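PDB 5IWZ: synaptonemal complex protein 2 from Mus musculus, which is a major component of the axial/lateral elements of synaptonemal complexes and is required for normal meiotic chromosome synapsis and fertility. Local coordinates for residues M126-Y140 and I171-R185. Numbering follows the deposited sequence.
Sequences MNMIEDLFDLLMVIY and IQQEALKKMNLMLDR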
ATOM      1  N   MET A 126       2.609  -5.139   8.758  1.00 41.64           N
ATOM      2  CA  MET A 126       2.709  -4.202   7.647  1.00 41.55           C
ATOM      3  C   MET A 126       4.060  -4.322   6.955  1.00 35.69           C
ATOM      4  O   MET A 126       4.136  -4.428   5.725  1.00 33.91           O
ATOM      5  CB  MET A 126       2.492  -2.779   8.167  1.00 46.19           C
ATOM      6  CG  MET A 126       2.730  -1.682   7.151  1.00 60.71           C
ATOM      7  SD  MET A 126       1.495  -1.689   5.835  1.00 75.56           S
ATOM      8  CE  MET A 126       2.484  -2.196   4.440  1.00 73.28           C
ATOM      9  N   ASN A 127       5.138  -4.302   7.738  1.00 34.96           N
ATOM     10  CA  ASN A 127       6.478  -4.410   7.171  1.00 34.64           C
ATOM     11  C   ASN A 127       6.688  -5.768   6.508  1.00 27.08           C
ATOM     12  O   ASN A 127       7.344  -5.860   5.469  1.00 29.04           O
ATOM     13  CB  ASN A 127       7.527  -4.192   8.261  1.00 32.97           C
ATOM     14  CG  ASN A 127       7.419  -2.821   8.928  1.00 51.28           C
ATOM     15  OD1 ASN A 127       6.970  -1.849   8.316  1.00 48.17           O
ATOM     16  ND2 ASN A 127       7.838  -2.744  10.193  1.00 51.78           N
ATOM     17  N   MET A 128       6.134  -6.829   7.093  1.00 28.46           N
ATOM     18  CA  MET A 128       6.345  -8.172   6.551  1.00 26.32           C
ATOM     19  C   MET A 128       5.754  -8.289   5.158  1.00 22.47           C
ATOM     20  O   MET A 128       6.397  -8.805   4.237  1.00 27.32           O
ATOM     21  CB  MET A 128       5.735  -9.226   7.480  1.00 22.62           C
ATOM     22  CG  MET A 128       5.940 -10.676   6.969  1.00 26.88           C
ATOM     23  SD  MET A 128       5.006 -11.890   7.912  1.00 34.54           S
ATOM     24  CE  MET A 128       3.415 -11.915   7.084  1.00 27.98           C
ATOM     25  N   ILE A 129       4.528  -7.783   4.981  1.00 31.45           N
ATOM     26  CA  ILE A 129       3.867  -7.843   3.680  1.00 28.30           C
ATOM     27  C   ILE A 129       4.573  -6.937   2.678  1.00 29.05           C
ATOM     28  O   ILE A 129       4.680  -7.255   1.485  1.00 28.28           O
ATOM     29  CB  ILE A 129       2.381  -7.461   3.846  1.00 39.33           C
ATOM     30  CG1 ILE A 129       1.623  -8.593   4.541  1.00 35.48           C
ATOM     31  CG2 ILE A 129       1.753  -7.098   2.511  1.00 34.86           C
ATOM     32  CD1 ILE A 129       1.797  -9.936   3.850  1.00 40.51           C
ATOM     33  N   GLU A 130       5.018  -5.767   3.130  1.00 31.14           N
ATOM     34  CA  GLU A 130       5.806  -4.905   2.261  1.00 30.75           C
ATOM     35  C   GLU A 130       7.089  -5.606   1.824  1.00 28.68           C
ATOM     36  O   GLU A 130       7.464  -5.563   0.643  1.00 27.09           O
ATOM     37  CB  GLU A 130       6.108  -3.605   3.002  1.00 39.53           C
ATOM     38  CG  GLU A 130       6.736  -2.525   2.179  1.00 56.82           C
ATOM     39  CD  GLU A 130       7.184  -1.367   3.053  1.00 74.26           C
ATOM     40  OE1 GLU A 130       6.665  -1.237   4.199  1.00 75.57           O
ATOM     41  OE2 GLU A 130       8.064  -0.603   2.595  1.00 86.21           O
ATOM     42  N   ASP A 131       7.765  -6.287   2.763  1.00 27.94           N
ATOM     43  CA  ASP A 131       8.960  -7.057   2.406  1.00 24.35           C
ATOM     44  C   ASP A 131       8.637  -8.167   1.412  1.00 23.21           C
ATOM     45  O   ASP A 131       9.440  -8.468   0.515  1.00 25.28           O
ATOM     46  CB  ASP A 131       9.590  -7.655   3.662  1.00 23.91           C
ATOM     47  CG  ASP A 131      10.145  -6.594   4.598  1.00 35.46           C
ATOM     48  OD1 ASP A 131      10.546  -5.512   4.099  1.00 45.97           O
ATOM     49  OD2 ASP A 131      10.158  -6.839   5.827  1.00 29.86           O
ATOM     50  N   LEU A 132       7.484  -8.812   1.577  1.00 24.25           N
ATOM     51  CA  LEU A 132       7.090  -9.860   0.636  1.00 26.60           C
ATOM     52  C   LEU A 132       6.893  -9.289  -0.769  1.00 26.32           C
ATOM     53  O   LEU A 132       7.407  -9.836  -1.755  1.00 24.64           O
ATOM     54  CB  LEU A 132       5.820 -10.542   1.138  1.00 23.80           C
ATOM     55  CG  LEU A 132       5.297 -11.732   0.326  1.00 28.99           C
ATOM     56  CD1 LEU A 132       6.122 -12.964   0.584  1.00 34.44           C
ATOM     57  CD2 LEU A 132       3.862 -12.009   0.673  1.00 24.04           C
ATOM     58  N   PHE A 133       6.150  -8.180  -0.881  1.00 30.07           N
ATOM     59  CA  PHE A 133       5.923  -7.598  -2.201  1.00 27.52           C
ATOM     60  C   PHE A 133       7.211  -7.050  -2.798  1.00 29.43           C
ATOM     61  O   PHE A 133       7.416  -7.176  -4.010  1.00 30.93           O
ATOM     62  CB  PHE A 133       4.847  -6.519  -2.125  1.00 30.54           C
ATOM     63  CG  PHE A 133       3.453  -7.072  -2.042  1.00 36.68           C
ATOM     64  CD1 PHE A 133       3.000  -7.987  -2.981  1.00 43.12           C
ATOM     65  CD2 PHE A 133       2.594  -6.686  -1.019  1.00 38.39           C
ATOM     66  CE1 PHE A 133       1.719  -8.516  -2.903  1.00 41.70           C
ATOM     67  CE2 PHE A 133       1.308  -7.209  -0.941  1.00 41.44           C
ATOM     68  CZ  PHE A 133       0.872  -8.127  -1.882  1.00 39.20           C
ATOM     69  N   ASP A 134       8.110  -6.496  -1.960  1.00 28.87           N
ATOM     70  CA  ASP A 134       9.416  -6.051  -2.448  1.00 30.90           C
ATOM     71  C   ASP A 134      10.168  -7.192  -3.118  1.00 28.63           C
ATOM     72  O   ASP A 134      10.776  -7.019  -4.183  1.00 31.78           O
ATOM     73  CB  ASP A 134      10.261  -5.482  -1.303  1.00 31.70           C
ATOM     74  CG  ASP A 134       9.804  -4.097  -0.849  1.00 47.69           C
ATOM     75  OD1 ASP A 134       9.116  -3.394  -1.615  1.00 51.68           O
ATOM     76  OD2 ASP A 134      10.150  -3.701   0.287  1.00 47.45           O
ATOM     77  N   LEU A 135      10.164  -8.369  -2.490  1.00 27.89           N
ATOM     78  CA  LEU A 135      10.768  -9.531  -3.118  1.00 26.47           C
ATOM     79  C   LEU A 135      10.015  -9.914  -4.392  1.00 23.63           C
ATOM     80  O   LEU A 135      10.631 -10.265  -5.400  1.00 26.42           O
ATOM     81  CB  LEU A 135      10.810 -10.690  -2.120  1.00 29.55           C
ATOM     82  CG  LEU A 135      11.363 -12.035  -2.582  1.00 32.57           C
ATOM     83  CD1 LEU A 135      12.694 -11.897  -3.339  1.00 29.79           C
ATOM     84  CD2 LEU A 135      11.505 -13.002  -1.369  1.00 31.99           C
ATOM     85  N   LEU A 136       8.678  -9.845  -4.367  1.00 30.37           N
ATOM     86  CA  LEU A 136       7.909 -10.089  -5.585  1.00 29.71           C
ATOM     87  C   LEU A 136       8.352  -9.166  -6.725  1.00 31.48           C
ATOM     88  O   LEU A 136       8.443  -9.593  -7.880  1.00 31.44           O
ATOM     89  CB  LEU A 136       6.420  -9.889  -5.308  1.00 44.27           C
ATOM     90  CG  LEU A 136       5.364 -10.986  -5.474  1.00 51.86           C
ATOM     91  CD1 LEU A 136       4.070 -10.341  -5.960  1.00 50.63           C
ATOM     92  CD2 LEU A 136       5.797 -12.132  -6.383  1.00 42.14           C
ATOM     93  N   MET A 137       8.616  -7.887  -6.427  1.00 33.05           N
ATOM     94  CA  MET A 137       9.000  -6.979  -7.513  1.00 34.72           C
ATOM     95  C   MET A 137      10.378  -7.311  -8.075  1.00 31.72           C
ATOM     96  O   MET A 137      10.606  -7.120  -9.271  1.00 37.53           O
ATOM     97  CB  MET A 137       8.958  -5.510  -7.056  1.00 28.46           C
ATOM     98  CG  MET A 137       7.560  -4.967  -6.766  1.00 39.60           C
ATOM     99  SD  MET A 137       6.307  -5.289  -8.039  1.00 44.87           S
ATOM    100  CE  MET A 137       7.115  -4.631  -9.514  1.00 38.78           C
ATOM    101  N   VAL A 138      11.310  -7.790  -7.234  1.00 32.18           N
ATOM    102  CA  VAL A 138      12.622  -8.230  -7.715  1.00 29.47           C
ATOM    103  C   VAL A 138      12.473  -9.382  -8.706  1.00 34.43           C
ATOM    104  O   VAL A 138      13.172  -9.445  -9.730  1.00 32.67           O
ATOM    105  CB  VAL A 138      13.519  -8.623  -6.521  1.00 37.96           C
ATOM    106  CG1 VAL A 138      14.718  -9.451  -6.980  1.00 40.15           C
ATOM    107  CG2 VAL A 138      13.984  -7.376  -5.747  1.00 34.54           C
ATOM    108  N   ILE A 139      11.566 -10.319  -8.417  1.00 39.35           N
ATOM    109  CA  ILE A 139      11.316 -11.420  -9.345  1.00 40.19           C
ATOM    110  C   ILE A 139      10.638 -10.913 -10.615  1.00 32.78           C
ATOM    111  O   ILE A 139      10.922 -11.381 -11.724  1.00 37.81           O
ATOM    112  CB  ILE A 139      10.465 -12.501  -8.660  1.00 35.75           C
ATOM    113  CG1 ILE A 139      11.178 -13.034  -7.417  1.00 41.37           C
ATOM    114  CG2 ILE A 139      10.127 -13.610  -9.651  1.00 37.92           C
ATOM    115  CD1 ILE A 139      10.235 -13.679  -6.424  1.00 36.16           C
ATOM    116  N   TYR A 140       9.703  -9.978 -10.465  1.00 29.71           N
ATOM    117  CA  TYR A 140       9.009  -9.433 -11.622  1.00 36.24           C
ATOM    118  C   TYR A 140      10.000  -8.797 -12.587  1.00 44.21           C
ATOM    119  O   TYR A 140       9.927  -9.027 -13.799  1.00 40.68           O
ATOM    120  CB  TYR A 140       7.959  -8.433 -11.133  1.00 38.46           C
ATOM    121  CG  TYR A 140       7.148  -7.684 -12.171  1.00 47.53           C
ATOM    122  CD1 TYR A 140       7.663  -6.558 -12.808  1.00 48.18           C
ATOM    123  CD2 TYR A 140       5.841  -8.056 -12.456  1.00 45.71           C
ATOM    124  CE1 TYR A 140       6.910  -5.849 -13.726  1.00 50.92           C
ATOM    125  CE2 TYR A 140       5.082  -7.353 -13.368  1.00 42.77           C
ATOM    126  CZ  TYR A 140       5.622  -6.250 -13.999  1.00 49.51           C
ATOM    127  OH  TYR A 140       4.881  -5.547 -14.908  1.00 52.85           O
ATOM    128  N   ILE A 171      -2.365  -2.374   4.711  1.00 30.10           N
ATOM    129  CA  ILE A 171      -1.953  -3.536   3.931  1.00 30.93           C
ATOM    130  C   ILE A 171      -2.566  -3.477   2.538  1.00 29.50           C
ATOM    131  O   ILE A 171      -1.895  -3.711   1.525  1.00 24.79           O
ATOM    132  CB  ILE A 171      -2.338  -4.825   4.674  1.00 30.21           C
ATOM    133  CG1 ILE A 171      -1.528  -4.927   5.965  1.00 28.98           C
ATOM    134  CG2 ILE A 171      -2.147  -6.051   3.769  1.00 31.97           C
ATOM    135  CD1 ILE A 171      -1.986  -6.061   6.839  1.00 36.87           C
ATOM    136  N   GLN A 172      -3.845  -3.134   2.462  1.00 26.83           N
ATOM    137  CA  GLN A 172      -4.463  -2.993   1.151  1.00 25.10           C
ATOM    138  C   GLN A 172      -3.775  -1.907   0.342  1.00 27.00           C
ATOM    139  O   GLN A 172      -3.533  -2.091  -0.854  1.00 25.59           O
ATOM    140  CB  GLN A 172      -5.959  -2.717   1.301  1.00 29.14           C
ATOM    141  CG  GLN A 172      -6.689  -3.838   2.021  1.00 30.70           C
ATOM    142  CD  GLN A 172      -8.105  -3.469   2.375  1.00 38.18           C
ATOM    143  OE1 GLN A 172      -8.386  -2.319   2.683  1.00 35.47           O
ATOM    144  NE2 GLN A 172      -9.010  -4.447   2.341  1.00 35.93           N
ATOM    145  N   GLN A 173      -3.425  -0.777   0.978  1.00 24.20           N
ATOM    146  CA  GLN A 173      -2.773   0.307   0.239  1.00 29.30           C
ATOM    147  C   GLN A 173      -1.432  -0.147  -0.329  1.00 28.15           C
ATOM    148  O   GLN A 173      -1.077   0.188  -1.468  1.00 23.63           O
ATOM    149  CB  GLN A 173      -2.587   1.542   1.138  1.00 24.60           C
ATOM    150  CG  GLN A 173      -3.878   2.286   1.453  1.00 32.45           C
ATOM    151  CD  GLN A 173      -3.714   3.404   2.505  1.00 45.77           C
ATOM    152  OE1 GLN A 173      -2.654   3.547   3.134  1.00 38.98           O
ATOM    153  NE2 GLN A 173      -4.775   4.199   2.690  1.00 37.81           N
ATOM    154  N   GLU A 174      -0.664  -0.896   0.466  1.00 21.15           N
ATOM    155  CA  GLU A 174       0.623  -1.405   0.009  1.00 27.56           C
ATOM    156  C   GLU A 174       0.452  -2.381  -1.156  1.00 23.23           C
ATOM    157  O   GLU A 174       1.175  -2.306  -2.159  1.00 22.07           O
ATOM    158  CB  GLU A 174       1.341  -2.068   1.193  1.00 31.87           C
ATOM    159  CG  GLU A 174       2.532  -2.936   0.825  1.00 41.80           C
ATOM    160  CD  GLU A 174       3.640  -2.135   0.176  1.00 50.42           C
ATOM    161  OE1 GLU A 174       3.643  -0.885   0.319  1.00 50.32           O
ATOM    162  OE2 GLU A 174       4.502  -2.753  -0.496  1.00 54.49           O
ATOM    163  N   ALA A 175      -0.510  -3.301  -1.046  1.00 22.62           N
ATOM    164  CA  ALA A 175      -0.710  -4.289  -2.103  1.00 28.13           C
ATOM    165  C   ALA A 175      -1.244  -3.642  -3.376  1.00 32.57           C
ATOM    166  O   ALA A 175      -0.782  -3.948  -4.485  1.00 25.82           O
ATOM    167  CB  ALA A 175      -1.670  -5.376  -1.632  1.00 22.98           C
ATOM    168  N   LEU A 176      -2.231  -2.754  -3.232  1.00 28.71           N
ATOM    169  CA  LEU A 176      -2.828  -2.106  -4.390  1.00 27.72           C
ATOM    170  C   LEU A 176      -1.791  -1.298  -5.165  1.00 26.26           C
ATOM    171  O   LEU A 176      -1.799  -1.279  -6.401  1.00 33.93           O
ATOM    172  CB  LEU A 176      -3.992  -1.229  -3.926  1.00 27.91           C
ATOM    173  CG  LEU A 176      -4.783  -0.437  -4.956  1.00 30.16           C
ATOM    174  CD1 LEU A 176      -5.221  -1.391  -6.032  1.00 28.52           C
ATOM    175  CD2 LEU A 176      -6.000   0.243  -4.291  1.00 29.35           C
ATOM    176  N   LYS A 177      -0.865  -0.654  -4.465  1.00 33.63           N
ATOM    177  CA  LYS A 177       0.122   0.163  -5.161  1.00 31.39           C
ATOM    178  C   LYS A 177       1.153  -0.704  -5.876  1.00 27.04           C
ATOM    179  O   LYS A 177       1.597  -0.365  -6.983  1.00 26.68           O
ATOM    180  CB  LYS A 177       0.773   1.124  -4.169  1.00 37.37           C
ATOM    181  CG  LYS A 177       2.226   1.412  -4.388  1.00 44.69           C
ATOM    182  CD  LYS A 177       2.723   2.418  -3.337  1.00 56.34           C
ATOM    183  CE  LYS A 177       2.425   1.922  -1.926  1.00 61.35           C
ATOM    184  NZ  LYS A 177       2.300   3.017  -0.917  1.00 61.96           N
ATOM    185  N   LYS A 178       1.538  -1.830  -5.272  1.00 26.78           N
ATOM    186  CA  LYS A 178       2.395  -2.776  -5.977  1.00 26.69           C
ATOM    187  C   LYS A 178       1.692  -3.332  -7.206  1.00 24.83           C
ATOM    188  O   LYS A 178       2.328  -3.562  -8.240  1.00 29.35           O
ATOM    189  CB  LYS A 178       2.820  -3.902  -5.035  1.00 30.78           C
ATOM    190  CG  LYS A 178       3.790  -3.483  -3.943  1.00 33.65           C
ATOM    191  CD  LYS A 178       5.180  -3.283  -4.517  1.00 38.80           C
ATOM    192  CE  LYS A 178       6.231  -3.145  -3.427  1.00 42.15           C
ATOM    193  NZ  LYS A 178       6.054  -1.899  -2.619  1.00 44.03           N
ATOM    194  N   MET A 179       0.375  -3.555  -7.122  1.00 24.98           N
ATOM    195  CA  MET A 179      -0.340  -4.067  -8.289  1.00 22.56           C
ATOM    196  C   MET A 179      -0.355  -3.055  -9.431  1.00 35.28           C
ATOM    197  O   MET A 179      -0.152  -3.423 -10.598  1.00 31.26           O
ATOM    198  CB  MET A 179      -1.768  -4.467  -7.924  1.00 26.85           C
ATOM    199  CG  MET A 179      -2.595  -4.811  -9.173  1.00 35.21           C
ATOM    200  SD  MET A 179      -4.187  -5.589  -8.863  1.00 38.59           S
ATOM    201  CE  MET A 179      -5.166  -4.191  -8.334  1.00 42.56           C
ATOM    202  N   ASN A 180      -0.595  -1.775  -9.115  1.00 33.14           N
ATOM    203  CA  ASN A 180      -0.601  -0.743 -10.148  1.00 39.23           C
ATOM    204  C   ASN A 180       0.783  -0.556 -10.760  1.00 31.24           C
ATOM    205  O   ASN A 180       0.898  -0.271 -11.955  1.00 35.03           O
ATOM    206  CB  ASN A 180      -1.172   0.569  -9.572  1.00 29.86           C
ATOM    207  CG  ASN A 180      -2.694   0.547  -9.547  1.00 32.31           C
ATOM    208  OD1 ASN A 180      -3.302   0.020 -10.464  1.00 37.50           O
ATOM    209  ND2 ASN A 180      -3.309   1.061  -8.486  1.00 23.24           N
ATOM    210  N   LEU A 181       1.833  -0.736  -9.972  1.00 27.70           N
ATOM    211  CA  LEU A 181       3.185  -0.747 -10.517  1.00 35.83           C
ATOM    212  C   LEU A 181       3.389  -1.911 -11.482  1.00 39.37           C
ATOM    213  O   LEU A 181       3.989  -1.740 -12.549  1.00 43.73           O
ATOM    214  CB  LEU A 181       4.187  -0.805  -9.359  1.00 34.63           C
ATOM    215  CG  LEU A 181       5.679  -0.883  -9.648  1.00 51.67           C
ATOM    216  CD1 LEU A 181       6.182   0.476 -10.100  1.00 56.48           C
ATOM    217  CD2 LEU A 181       6.414  -1.332  -8.394  1.00 55.72           C
ATOM    218  N   MET A 182       2.883  -3.095 -11.139  1.00 32.99           N
ATOM    219  CA  MET A 182       3.036  -4.242 -12.031  1.00 38.23           C
ATOM    220  C   MET A 182       2.266  -4.037 -13.329  1.00 39.75           C
ATOM    221  O   MET A 182       2.755  -4.367 -14.418  1.00 37.47           O
ATOM    222  CB  MET A 182       2.563  -5.515 -11.330  1.00 35.15           C
ATOM    223  CG  MET A 182       3.374  -5.848 -10.091  1.00 43.26           C
ATOM    224  SD  MET A 182       3.075  -7.472  -9.367  1.00 48.53           S
ATOM    225  CE  MET A 182       1.308  -7.562  -9.224  1.00 36.90           C
ATOM    226  N   LEU A 183       1.051  -3.503 -13.234  1.00 35.04           N
ATOM    227  CA  LEU A 183       0.296  -3.228 -14.444  1.00 37.00           C
ATOM    228  C   LEU A 183       0.969  -2.142 -15.271  1.00 39.00           C
ATOM    229  O   LEU A 183       0.853  -2.149 -16.497  1.00 36.64           O
ATOM    230  CB  LEU A 183      -1.130  -2.845 -14.076  1.00 40.32           C
ATOM    231  CG  LEU A 183      -1.924  -3.876 -13.275  1.00 37.33           C
ATOM    232  CD1 LEU A 183      -3.205  -3.248 -12.752  1.00 36.83           C
ATOM    233  CD2 LEU A 183      -2.243  -5.082 -14.148  1.00 34.38           C
ATOM    234  N   ASP A 184       1.715  -1.235 -14.620  1.00 44.10           N
ATOM    235  CA  ASP A 184       2.299  -0.090 -15.320  1.00 54.36           C
ATOM    236  C   ASP A 184       3.280  -0.523 -16.403  1.00 62.93           C
ATOM    237  O   ASP A 184       3.290   0.047 -17.499  1.00 69.56           O
ATOM    238  CB  ASP A 184       3.003   0.844 -14.334  1.00 54.68           C
ATOM    239  CG  ASP A 184       3.477   2.135 -14.994  1.00 58.86           C
ATOM    240  OD1 ASP A 184       2.715   2.662 -15.830  1.00 59.24           O
ATOM    241  OD2 ASP A 184       4.592   2.623 -14.685  1.00 57.45           O
ATOM    242  N   ARG A 185       4.138  -1.502 -16.111  1.00 68.57           N
ATOM    243  CA  ARG A 185       5.107  -1.930 -17.115  1.00 84.89           C
ATOM    244  C   ARG A 185       4.419  -2.633 -18.283  1.00 94.31           C
ATOM    245  O   ARG A 185       4.712  -2.352 -19.453  1.00102.22           O
ATOM    246  CB  ARG A 185       6.166  -2.830 -16.475  1.00 86.33           C
ATOM    247  CG  ARG A 185       7.064  -3.537 -17.481  1.00 94.07           C
ATOM    248  CD  ARG A 185       6.554  -4.938 -17.777  1.00102.55           C
ATOM    249  NE  ARG A 185       7.295  -5.602 -18.848  1.00113.33           N
ATOM    250  CZ  ARG A 185       6.768  -5.964 -20.014  1.00120.94           C
ATOM    251  NH1 ARG A 185       5.490  -5.726 -20.269  1.00123.99           N
ATOM    252  NH2 ARG A 185       7.518  -6.569 -20.926  1.00123.47           N
TER
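Lys178 NZ is held between two carboxylates, Asp134 OD1 across the interface at 3.6 Å and Glu174 OE2 one turn back on its own helix at 2.8 Å, forming a salt-bridge network. The Glu174 contact is a charged hydrogen bond on the syn side of the carboxylate, 20° out of plane; that to Asp134 is a longer salt bridge. Lys178 CG, anti to its own carbonyl carbon (chi1 -70°), lies 3.7 Å from Phe133 CB; the bend at chi2 lays CD on Met137 CG and the one at chi4 turns NZ. Glu130 OE1 stands 4.9 Å from Glu174 OE1, a like-charge proximity that the ammonium probably offsets. The axes of segments 126-140 and 171-185 run parallel within 10° and approach to 9.9 Å. This pair joins helices 123-141 and 169-185 of the armadillo-repeat-like domain; between them in sequence comes helix 144-163, whose Leu151 and Phe154 touch Tyr140 and Leu136. Near the middle, Phe133 CE2 meets Ala175 CB at 3.6 Å; toward the N-terminal end Met126 CE lies against Glu174 CB. At the other end Met137 SD reaches Met182 CG at 3.6 Å, while Met182 SD makes an oblique Met-aromatic contact with Tyr140. The tyrosine ring reaches across to helix 169-185, its CE2 against Met182 CB; OH approaches Met182 O at 2.5 Å, too short for its exact length to be relied on.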